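Local coordinates for regulator of G-protein signaling 1 (Homo sapiens, PDB 2BV1) that accelerates GTP hydrolysis by G protein alpha subunits through its RGS domain, driving them into the GDP-bound form and damping G protein-coupled receptor signalling, at residues K28-Q33 and V117-M122; S41-E46 and E50-W55; L56-Y61 and T109-A114; D12-A17 and L137-D142. All blocks are in the same frame, centred on the assembly; numbering follows the deposited sequence.

The chain is an all-helical RGS domain, and the four contacts follow its long axis. Contact 4 joins the terminal helices at one end; its centre is about 30 Å from that of contact 3, which lies in the helical bundle on the other side of the chain's centre. Contacts 1 and 2, centres about 10 Å apart, occupy the middle and touch: Tyr-119 CD1 lies 3.5 Å from Trp-55 NE1. Contacts 2 and 3 share helix 50-62 and meet where Phe-54 CZ comes to 4.1 Å from Phe-111 CD1. The turn enclosed by contact 2 belongs to the region that binds the G alpha subunit in related RGS domains. No G alpha partner is present.

Contact 1 (K28-Q33 and V117-M122); sequences KLLANQ and VIYTLM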
# COMPACT_ATOMS: atom_id res chain seq x y z
N LYS A 28 4.37 -10.15 5.19
CA LYS A 28 3.52 -10.83 6.18
C LYS A 28 2.55 -9.85 6.83
O LYS A 28 1.38 -10.18 7.03
CB LYS A 28 4.33 -11.54 7.28
CG LYS A 28 5.33 -12.53 6.75
CD LYS A 28 5.58 -13.64 7.76
CE LYS A 28 6.69 -14.57 7.30
NZ LYS A 28 6.58 -15.86 8.02
N LEU A 29 2.99 -8.64 7.12
CA LEU A 29 2.07 -7.66 7.67
C LEU A 29 0.88 -7.40 6.68
O LEU A 29 -0.31 -7.38 7.09
CB LEU A 29 2.81 -6.34 7.97
CG LEU A 29 2.01 -5.12 8.42
CD1 LEU A 29 1.30 -5.31 9.78
CD2 LEU A 29 2.95 -3.92 8.45
N LEU A 30 1.20 -7.19 5.41
CA LEU A 30 0.16 -6.91 4.42
C LEU A 30 -0.73 -8.10 4.03
O LEU A 30 -1.76 -7.89 3.44
CB LEU A 30 0.74 -6.26 3.15
CG LEU A 30 1.49 -4.97 3.39
CD1 LEU A 30 2.12 -4.56 2.08
CD2 LEU A 30 0.68 -3.85 3.96
N ALA A 31 -0.30 -9.34 4.32
CA ALA A 31 -1.10 -10.51 4.03
C ALA A 31 -2.21 -10.76 5.07
O ALA A 31 -3.05 -11.60 4.87
CB ALA A 31 -0.23 -11.72 3.93
N ASN A 32 -2.15 -10.05 6.19
CA ASN A 32 -3.13 -10.07 7.27
C ASN A 32 -4.02 -8.80 7.19
O ASN A 32 -3.53 -7.68 7.24
CB ASN A 32 -2.40 -10.17 8.61
CG ASN A 32 -3.34 -10.23 9.78
OD1 ASN A 32 -3.89 -9.22 10.22
ND2 ASN A 32 -3.54 -11.43 10.32
N GLN A 33 -5.33 -9.01 7.08
CA GLN A 33 -6.25 -7.88 6.91
C GLN A 33 -6.16 -6.93 8.10
O GLN A 33 -6.13 -5.69 7.96
CB GLN A 33 -7.68 -8.40 6.72
CG GLN A 33 -8.48 -7.68 5.64
CD GLN A 33 -9.96 -8.04 5.69
OE1 GLN A 33 -10.39 -8.85 6.51
NE2 GLN A 33 -10.74 -7.44 4.81
N VAL A 117 7.97 0.56 -6.51
CA VAL A 117 8.59 1.70 -5.88
C VAL A 117 7.93 1.96 -4.51
O VAL A 117 8.61 2.15 -3.47
CB VAL A 117 8.52 2.99 -6.78
CG1 VAL A 117 9.01 4.23 -6.02
CG2 VAL A 117 9.31 2.80 -8.04
N ILE A 118 6.61 2.03 -4.51
CA ILE A 118 5.89 2.36 -3.28
C ILE A 118 6.05 1.24 -2.24
O ILE A 118 6.21 1.52 -1.09
CB ILE A 118 4.36 2.62 -3.53
CG1 ILE A 118 4.14 3.86 -4.41
CG2 ILE A 118 3.60 2.68 -2.22
CD1 ILE A 118 4.80 5.16 -3.95
N TYR A 119 6.04 -0.01 -2.65
CA TYR A 119 6.30 -1.09 -1.71
C TYR A 119 7.65 -0.93 -1.04
O TYR A 119 7.78 -1.06 0.17
CB TYR A 119 6.28 -2.40 -2.45
CG TYR A 119 6.36 -3.58 -1.54
CD1 TYR A 119 5.22 -4.10 -0.99
CD2 TYR A 119 7.60 -4.17 -1.22
CE1 TYR A 119 5.26 -5.19 -0.18
CE2 TYR A 119 7.65 -5.29 -0.37
CZ TYR A 119 6.45 -5.77 0.15
OH TYR A 119 6.37 -6.84 0.97
N THR A 120 8.67 -0.61 -1.84
CA THR A 120 10.00 -0.36 -1.29
C THR A 120 10.03 0.81 -0.33
O THR A 120 10.68 0.74 0.76
CB THR A 120 11.00 -0.17 -2.44
OG1 THR A 120 10.91 -1.30 -3.30
CG2 THR A 120 12.46 0.06 -1.95
N LEU A 121 9.36 1.90 -0.70
CA LEU A 121 9.33 3.06 0.17
C LEU A 121 8.76 2.71 1.56
O LEU A 121 9.26 3.19 2.61
CB LEU A 121 8.51 4.20 -0.43
CG LEU A 121 9.05 5.19 -1.46
CD1 LEU A 121 8.05 6.36 -1.55
CD2 LEU A 121 10.46 5.71 -1.18
N MET A 122 7.70 1.92 1.55
CA MET A 122 7.11 1.40 2.80
C MET A 122 8.10 0.44 3.51
O MET A 122 8.40 0.58 4.67
CB MET A 122 5.80 0.69 2.49
CG MET A 122 4.65 1.64 2.11
SD MET A 122 2.97 0.89 2.07
CE MET A 122 3.12 -0.36 0.86
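The middle of the RGS domain is where short helix 26-31 meets long helix 112-131, and Leu-30 carries the junction by packing on Tyr-119 and Met-122. The backbones stay well apart, with Leu-30 CA and Tyr-119 CA separated by 10.4 Å, so side chains alone bridge the gap, burying a modest 87 Å² in total. From Leu-30 it is the CD1 branch that does the touching. Its CG lies opposite the carbonyl carbon (chi1 -58°), and CD1 continues extended from CA (chi2 174°), which carries this methyl straight to the partner helix. There CD1 meets Tyr-119 CE1 at 3.9 Å, approaching the ring obliquely. The two side chains run past each other in opposite directions: the tyrosine ring leans toward helix 26-31, where it also rests on Leu-26 and Glu-27, while Leu-30 reaches the other way.

Leu-30 and Met-122 are buried, and both also pack on Phe-39 of helix 33-45; Leu-30 further meets Trp-55 of helix 50-62. The cluster therefore ties two further helices, 33-45 and 50-62, into the junction of 26-31 with 112-131. The looser second touch is made by the methyl end of the thioether chain, with Met-122 CE 4.5 Å from Leu-30 CD1.

Contact 2 (S41-E46 and E50-W55); sequences SFLKSE and ENIEFW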
# COMPACT_ATOMS: atom_id res chain seq x y z
N SER A 41 -3.64 2.61 9.83
CA SER A 41 -3.96 3.61 10.82
C SER A 41 -2.71 4.41 11.21
O SER A 41 -2.76 5.62 11.35
CB SER A 41 -4.58 2.96 12.07
OG SER A 41 -5.72 2.18 11.71
N PHE A 42 -1.60 3.73 11.40
CA PHE A 42 -0.29 4.39 11.69
C PHE A 42 0.18 5.33 10.56
O PHE A 42 0.58 6.44 10.80
CB PHE A 42 0.80 3.33 12.03
CG PHE A 42 2.20 3.87 12.04
CD1 PHE A 42 2.73 4.46 13.17
CD2 PHE A 42 3.02 3.76 10.91
CE1 PHE A 42 4.03 4.95 13.19
CE2 PHE A 42 4.32 4.25 10.92
CZ PHE A 42 4.82 4.83 12.06
N LEU A 43 0.05 4.88 9.31
CA LEU A 43 0.39 5.72 8.15
C LEU A 43 -0.50 6.96 8.10
O LEU A 43 -0.02 8.08 7.86
CB LEU A 43 0.30 4.91 6.85
CG LEU A 43 1.23 3.69 6.66
CD1 LEU A 43 1.05 3.16 5.29
CD2 LEU A 43 2.73 4.03 6.90
N LYS A 44 -1.80 6.77 8.37
CA LYS A 44 -2.74 7.87 8.41
C LYS A 44 -2.32 8.87 9.49
O LYS A 44 -2.24 10.05 9.22
CB LYS A 44 -4.20 7.38 8.58
CG LYS A 44 -5.19 8.12 7.70
CD LYS A 44 -6.63 7.52 7.64
CE LYS A 44 -7.60 8.49 6.95
NZ LYS A 44 -7.56 8.42 5.43
N SER A 45 -1.99 8.40 10.69
CA SER A 45 -1.46 9.32 11.72
C SER A 45 -0.17 10.07 11.32
O SER A 45 0.12 11.12 11.90
CB SER A 45 -1.26 8.62 13.09
OG SER A 45 -0.28 7.58 13.09
N GLU A 46 0.54 9.53 10.32
CA GLU A 46 1.84 10.02 9.81
C GLU A 46 1.79 10.74 8.46
O GLU A 46 2.84 11.00 7.86
CB GLU A 46 2.74 8.80 9.55
CG GLU A 46 3.77 8.52 10.56
CD GLU A 46 5.01 7.90 9.94
OE1 GLU A 46 4.95 7.33 8.83
OE2 GLU A 46 6.05 8.03 10.58
N GLU A 50 -1.42 7.38 1.67
CA GLU A 50 -1.52 7.27 0.21
C GLU A 50 -0.72 6.09 -0.29
O GLU A 50 -1.06 5.49 -1.30
CB GLU A 50 -1.10 8.56 -0.54
CG GLU A 50 0.42 8.89 -0.61
CD GLU A 50 0.95 9.55 0.67
OE1 GLU A 50 0.20 9.62 1.68
OE2 GLU A 50 2.12 10.01 0.65
N ASN A 51 0.32 5.72 0.45
CA ASN A 51 1.18 4.60 0.03
C ASN A 51 0.48 3.27 0.08
O ASN A 51 0.55 2.48 -0.87
CB ASN A 51 2.52 4.57 0.82
CG ASN A 51 3.48 5.62 0.35
OD1 ASN A 51 3.38 6.09 -0.79
ND2 ASN A 51 4.37 6.05 1.22
N ILE A 52 -0.17 2.97 1.21
CA ILE A 52 -0.82 1.67 1.36
C ILE A 52 -2.12 1.64 0.56
O ILE A 52 -2.50 0.62 0.00
CB ILE A 52 -1.06 1.28 2.85
CG1 ILE A 52 -1.44 -0.21 2.94
CG2 ILE A 52 -2.16 2.14 3.50
CD1 ILE A 52 -1.77 -0.68 4.36
N GLU A 53 -2.79 2.77 0.51
CA GLU A 53 -4.00 2.87 -0.28
C GLU A 53 -3.76 2.68 -1.75
O GLU A 53 -4.47 1.93 -2.41
CB GLU A 53 -4.64 4.20 0.01
CG GLU A 53 -5.22 4.22 1.36
CD GLU A 53 -6.02 5.47 1.61
OE1 GLU A 53 -5.88 6.45 0.82
OE2 GLU A 53 -6.76 5.46 2.61
N PHE A 54 -2.68 3.30 -2.25
CA PHE A 54 -2.24 3.04 -3.60
C PHE A 54 -1.93 1.59 -3.81
O PHE A 54 -2.40 0.99 -4.78
CB PHE A 54 -1.00 3.90 -4.01
CG PHE A 54 -0.51 3.61 -5.36
CD1 PHE A 54 -1.29 3.92 -6.48
CD2 PHE A 54 0.72 2.95 -5.56
CE1 PHE A 54 -0.82 3.62 -7.79
CE2 PHE A 54 1.19 2.66 -6.83
CZ PHE A 54 0.42 2.98 -7.98
N TRP A 55 -1.15 1.02 -2.90
CA TRP A 55 -0.76 -0.38 -3.01
C TRP A 55 -2.00 -1.32 -3.06
O TRP A 55 -2.09 -2.17 -3.92
CB TRP A 55 0.19 -0.75 -1.86
CG TRP A 55 0.77 -2.10 -2.03
CD1 TRP A 55 1.90 -2.41 -2.69
CD2 TRP A 55 0.25 -3.34 -1.52
NE1 TRP A 55 2.12 -3.76 -2.65
CE2 TRP A 55 1.12 -4.35 -1.93
CE3 TRP A 55 -0.87 -3.68 -0.75
CZ2 TRP A 55 0.92 -5.68 -1.64
CZ3 TRP A 55 -1.06 -5.01 -0.44
CH2 TRP A 55 -0.17 -5.99 -0.87
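Leu-43 and Ile-52 form the apolar heart of the corner between consecutive helices 33-45 and 50-62 of the RGS domain. A single methyl, Leu-43 CD1, settles against the branch point of the isoleucine: Leu-43 CD1 is 3.7 Å from Ile-52 CB and 3.8 Å from Ile-52 CG2. The side chains cross at about a right angle, so the leucine tip meets the flank of its partner. The torsions of Ile-52 explain the meeting: CG1 stands anti to the backbone N (chi1 -167°), leaving CG2 between the backbone N and the carbonyl carbon, on the side that CD1 approaches.

Nearer the surface, Lys-44 and Glu-53 bring opposite charges together without closing a salt bridge, Lys-44 NZ standing 4.2 Å from Glu-53 OE2. The lysine chain runs extended and then bends at its last torsion (chi4 83°). A second, weak and long ion pair links its amine to Glu-49.

Farther out, Ser-126 of helix 112-131 and Ser-48 of the turn touch Leu-43, while Leu-30 packs on Ile-52. The end of helix 33-45 is tied by Ser-45 OG, which donates to Phe-42 O at 2.7 Å, and by a salt bridge from Glu-46 to Arg-129. Glu-46 CG also lies over one face of the Phe-42 ring.

The chemistry is thus divided: an apolar touch between Leu-43 and Ile-52 joins the helices, while the charges of Lys-44 and Glu-53, nearer solvent and too far apart for a tight bond, would probably add only a modest electrostatic pull to a turn that binds G alpha in related RGS domains.

Contact 3 (L56-Y61 and T109-A114); sequences LACEDY and TCFDEA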
# COMPACT_ATOMS: atom_id res chain seq x y z
N LEU A 56 -2.94 -1.14 -2.13
CA LEU A 56 -4.20 -1.90 -2.14
C LEU A 56 -5.05 -1.65 -3.39
O LEU A 56 -5.71 -2.57 -3.88
CB LEU A 56 -5.02 -1.55 -0.89
CG LEU A 56 -4.38 -1.92 0.44
CD1 LEU A 56 -4.98 -1.11 1.64
CD2 LEU A 56 -4.45 -3.44 0.63
N ALA A 57 -5.06 -0.43 -3.92
CA ALA A 57 -5.78 -0.16 -5.18
C ALA A 57 -5.17 -0.94 -6.34
O ALA A 57 -5.86 -1.43 -7.25
CB ALA A 57 -5.79 1.33 -5.49
N CYS A 58 -3.83 -1.06 -6.33
CA CYS A 58 -3.15 -1.79 -7.40
C CYS A 58 -3.49 -3.27 -7.35
O CYS A 58 -3.66 -3.89 -8.39
CB CYS A 58 -1.61 -1.59 -7.30
SG CYS A 58 -1.10 0.07 -7.70
N GLU A 59 -3.60 -3.82 -6.15
CA GLU A 59 -3.97 -5.23 -5.94
C GLU A 59 -5.37 -5.44 -6.49
O GLU A 59 -5.63 -6.38 -7.22
CB GLU A 59 -3.90 -5.61 -4.45
CG GLU A 59 -2.45 -5.64 -3.88
CD GLU A 59 -1.60 -6.64 -4.62
OE1 GLU A 59 -0.75 -6.22 -5.44
OE2 GLU A 59 -1.85 -7.85 -4.43
N ASP A 60 -6.24 -4.49 -6.19
CA ASP A 60 -7.62 -4.54 -6.64
C ASP A 60 -7.74 -4.30 -8.17
O ASP A 60 -8.57 -4.93 -8.85
CB ASP A 60 -8.46 -3.67 -5.69
CG ASP A 60 -9.34 -2.71 -6.37
OD1 ASP A 60 -10.31 -3.16 -7.02
OD2 ASP A 60 -9.07 -1.48 -6.20
N TYR A 61 -6.83 -3.49 -8.73
CA TYR A 61 -6.79 -3.30 -10.18
C TYR A 61 -6.47 -4.60 -10.93
O TYR A 61 -7.04 -4.89 -12.00
CB TYR A 61 -5.82 -2.18 -10.56
CG TYR A 61 -5.52 -2.05 -12.01
CD1 TYR A 61 -6.34 -1.27 -12.85
CD2 TYR A 61 -4.37 -2.66 -12.57
CE1 TYR A 61 -6.06 -1.14 -14.20
CE2 TYR A 61 -4.09 -2.53 -13.96
CZ TYR A 61 -4.94 -1.76 -14.76
OH TYR A 61 -4.70 -1.63 -16.11
N THR A 109 -0.73 -5.19 -15.89
CA THR A 109 0.58 -4.90 -15.29
C THR A 109 0.92 -3.41 -15.30
O THR A 109 2.05 -3.02 -14.99
CB THR A 109 1.69 -5.60 -16.07
OG1 THR A 109 1.73 -5.09 -17.41
CG2 THR A 109 1.49 -7.10 -16.07
N CYS A 110 -0.06 -2.59 -15.66
CA CYS A 110 0.13 -1.16 -15.79
C CYS A 110 0.89 -0.49 -14.60
O CYS A 110 1.79 0.34 -14.81
CB CYS A 110 -1.26 -0.50 -16.00
SG CYS A 110 -1.33 1.30 -16.02
N PHE A 111 0.47 -0.82 -13.37
CA PHE A 111 0.95 -0.15 -12.17
C PHE A 111 2.07 -0.89 -11.42
O PHE A 111 2.47 -0.43 -10.33
CB PHE A 111 -0.22 0.11 -11.18
CG PHE A 111 -1.24 1.04 -11.72
CD1 PHE A 111 -0.95 2.40 -11.83
CD2 PHE A 111 -2.49 0.57 -12.13
CE1 PHE A 111 -1.88 3.29 -12.36
CE2 PHE A 111 -3.42 1.43 -12.68
CZ PHE A 111 -3.14 2.79 -12.78
N ASP A 112 2.55 -2.00 -12.00
CA ASP A 112 3.60 -2.84 -11.38
C ASP A 112 4.87 -2.07 -11.02
O ASP A 112 5.45 -2.29 -9.96
CB ASP A 112 3.98 -3.97 -12.33
CG ASP A 112 2.94 -5.10 -12.36
OD1 ASP A 112 1.91 -5.01 -11.67
OD2 ASP A 112 3.20 -6.07 -13.08
N GLU A 113 5.30 -1.16 -11.88
CA GLU A 113 6.52 -0.40 -11.63
C GLU A 113 6.32 0.58 -10.47
O GLU A 113 7.11 0.64 -9.52
CB GLU A 113 6.99 0.35 -12.88
CG GLU A 113 7.91 -0.44 -13.81
CD GLU A 113 8.42 0.40 -14.98
OE1 GLU A 113 8.58 1.66 -14.81
OE2 GLU A 113 8.67 -0.18 -16.07
N ALA A 114 5.23 1.34 -10.54
CA ALA A 114 4.90 2.30 -9.50
C ALA A 114 4.62 1.60 -8.18
O ALA A 114 5.02 2.08 -7.10
CB ALA A 114 3.74 3.19 -9.91
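Phe-111 drives its edge into the face of Tyr-61 while a cysteine sulfur lies on each side of its own ring plane, inside the helical bundle of the RGS domain. The aromatic pair is a T-shaped (edge-to-face) stack, with planes at 84° and centroids 5.0 Å apart. Phe-111 CE2 sits 3.8 Å above the Tyr-61 plane, over the ring centre. Cys-110 SG, from the same turn, lies over the centre of one Phe-111 face. On the other side Cys-58 SG approaches obliquely, 46° off the ring normal, in a sulfur-aromatic contact.

The type I turn from Thr-109 to Asp-112, which runs into the start of helix 112-131, presents Cys-110 and Phe-111 to helix 50-62. Tyr-61, its CG anti to the backbone N (chi1 170°), reaches across to this turn, and its hydroxyl hydrogen-bonds to Thr-107 O. Replacing Tyr-61 by a leucine would probably deprive the Phe-111 edge of its aromatic face and leave Thr-107 O without this hydroxyl partner. Ile-103 and Phe-54 also pack on Phe-111. Two close approaches finish the packing: Tyr-61 OH lies 3.6 Å from Cys-110 CB, and Cys-58 SG lies 3.6 Å from Phe-111 CB.

Contact 4 (D12-A17 and L137-D142); sequences DVLSAA and LNLLND
Leu-140 reaches Ala-16 with one methyl, as its path from the backbone makes clear. Its CB leaves the backbone to one side of segment 12-17 rather than straight at it. CG, anti to the backbone N (chi1 178°), carries the chain toward helix 16-21, and there the two branches part: of the two methyls CD1 alone reaches the alanine carbonyl, with Leu-140 CD1 3.6 Å from Ala-16 O. The same side chain also packs on Val-19 and Met-20 of helix 16-21. In return, Ala-16 CB comes to 4.2 Å from Leu-140 O.

Beside this, Leu-14 and Leu-139 meet tip to tip, CD2 of Leu-14 standing 4.2 Å from CD2 of Leu-139; both also touch Trp-22 and Val-19. The helix ends have their own ties. Ser-15 is the N-cap of helix 16-21, its OG bonding to Glu-18 N, and Asn-141 ND2 donates to Leu-137 O at 2.9 Å, an almost straight bond, its N-H...O angle 167°, that comes from above the carbonyl plane.

The contact lies near the surface, about 22 Å from the chain's centre, and crystal neighbours also touch here. Bringing helix 134-142 back against helix 16-21 is characteristic of the RGS fold, whose terminal subdomain is built from both ends of the chain.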
# COMPACT_ATOMS: atom_id res chain seq x y z
N ASP A 12 -10.53 -17.65 18.02
CA ASP A 12 -9.53 -16.60 18.11
C ASP A 12 -9.59 -15.76 16.83
O ASP A 12 -9.84 -16.29 15.76
CB ASP A 12 -8.13 -17.18 18.29
CG ASP A 12 -8.04 -18.13 19.50
OD1 ASP A 12 -8.82 -17.95 20.47
OD2 ASP A 12 -7.18 -19.04 19.46
N VAL A 13 -9.43 -14.45 16.96
CA VAL A 13 -9.46 -13.55 15.81
C VAL A 13 -8.11 -12.84 15.63
O VAL A 13 -7.84 -12.30 14.56
CB VAL A 13 -10.60 -12.53 15.93
CG1 VAL A 13 -11.96 -13.25 15.85
CG2 VAL A 13 -10.47 -11.72 17.20
N LEU A 14 -7.29 -12.81 16.70
CA LEU A 14 -5.94 -12.25 16.66
C LEU A 14 -5.12 -12.91 17.76
O LEU A 14 -5.65 -13.31 18.79
CB LEU A 14 -5.94 -10.72 16.86
CG LEU A 14 -4.63 -9.96 16.55
CD1 LEU A 14 -4.18 -10.14 15.09
CD2 LEU A 14 -4.75 -8.47 16.89
N SER A 15 -3.83 -13.08 17.51
CA SER A 15 -2.88 -13.60 18.55
C SER A 15 -1.61 -12.80 18.58
O SER A 15 -1.23 -12.16 17.57
CB SER A 15 -2.50 -15.06 18.29
OG SER A 15 -1.72 -15.18 17.12
N ALA A 16 -0.93 -12.87 19.72
CA ALA A 16 0.37 -12.21 19.89
C ALA A 16 1.34 -12.78 18.83
O ALA A 16 2.12 -12.04 18.22
CB ALA A 16 0.90 -12.42 21.32
N ALA A 17 1.26 -14.09 18.60
CA ALA A 17 2.11 -14.78 17.61
C ALA A 17 1.92 -14.13 16.26
O ALA A 17 2.90 -13.79 15.60
CB ALA A 17 1.81 -16.25 17.55
N LEU A 137 3.57 -1.87 19.30
CA LEU A 137 4.15 -2.47 20.50
C LEU A 137 3.12 -2.66 21.61
O LEU A 137 3.11 -3.71 22.25
CB LEU A 137 5.37 -1.66 20.94
CG LEU A 137 6.56 -1.71 19.96
CD1 LEU A 137 7.65 -0.74 20.28
CD2 LEU A 137 7.11 -3.11 19.90
N ASN A 138 2.21 -1.70 21.80
CA ASN A 138 1.04 -1.88 22.71
C ASN A 138 0.19 -3.06 22.31
O ASN A 138 -0.10 -3.91 23.13
CB ASN A 138 0.18 -0.60 22.84
CG ASN A 138 0.91 0.55 23.62
OD1 ASN A 138 1.90 0.30 24.29
ND2 ASN A 138 0.41 1.77 23.51
N LEU A 139 -0.20 -3.13 21.03
CA LEU A 139 -1.03 -4.23 20.55
C LEU A 139 -0.37 -5.57 20.88
O LEU A 139 -0.97 -6.45 21.47
CB LEU A 139 -1.27 -4.13 19.05
CG LEU A 139 -2.22 -5.14 18.42
CD1 LEU A 139 -3.71 -4.94 18.96
CD2 LEU A 139 -2.20 -5.14 16.91
N LEU A 140 0.91 -5.67 20.51
CA LEU A 140 1.69 -6.89 20.72
C LEU A 140 1.75 -7.31 22.19
O LEU A 140 1.43 -8.45 22.52
CB LEU A 140 3.11 -6.66 20.16
CG LEU A 140 4.13 -7.77 20.29
CD1 LEU A 140 3.60 -9.13 19.79
CD2 LEU A 140 5.44 -7.38 19.59
N ASN A 141 2.14 -6.38 23.05
CA ASN A 141 2.39 -6.70 24.45
C ASN A 141 1.12 -6.96 25.24
O ASN A 141 1.06 -7.90 26.03
CB ASN A 141 3.25 -5.59 25.08
CG ASN A 141 4.74 -5.77 24.73
OD1 ASN A 141 5.45 -6.52 25.42
ND2 ASN A 141 5.18 -5.16 23.63
N ASP A 142 0.10 -6.16 25.00
CA ASP A 142 -1.17 -6.28 25.73
C ASP A 142 -1.95 -7.55 25.36
O ASP A 142 -2.85 -7.96 26.09
CB ASP A 142 -1.99 -4.99 25.54
CG ASP A 142 -1.29 -3.76 26.13
OD1 ASP A 142 -0.28 -3.95 26.84
OD2 ASP A 142 -1.73 -2.60 25.91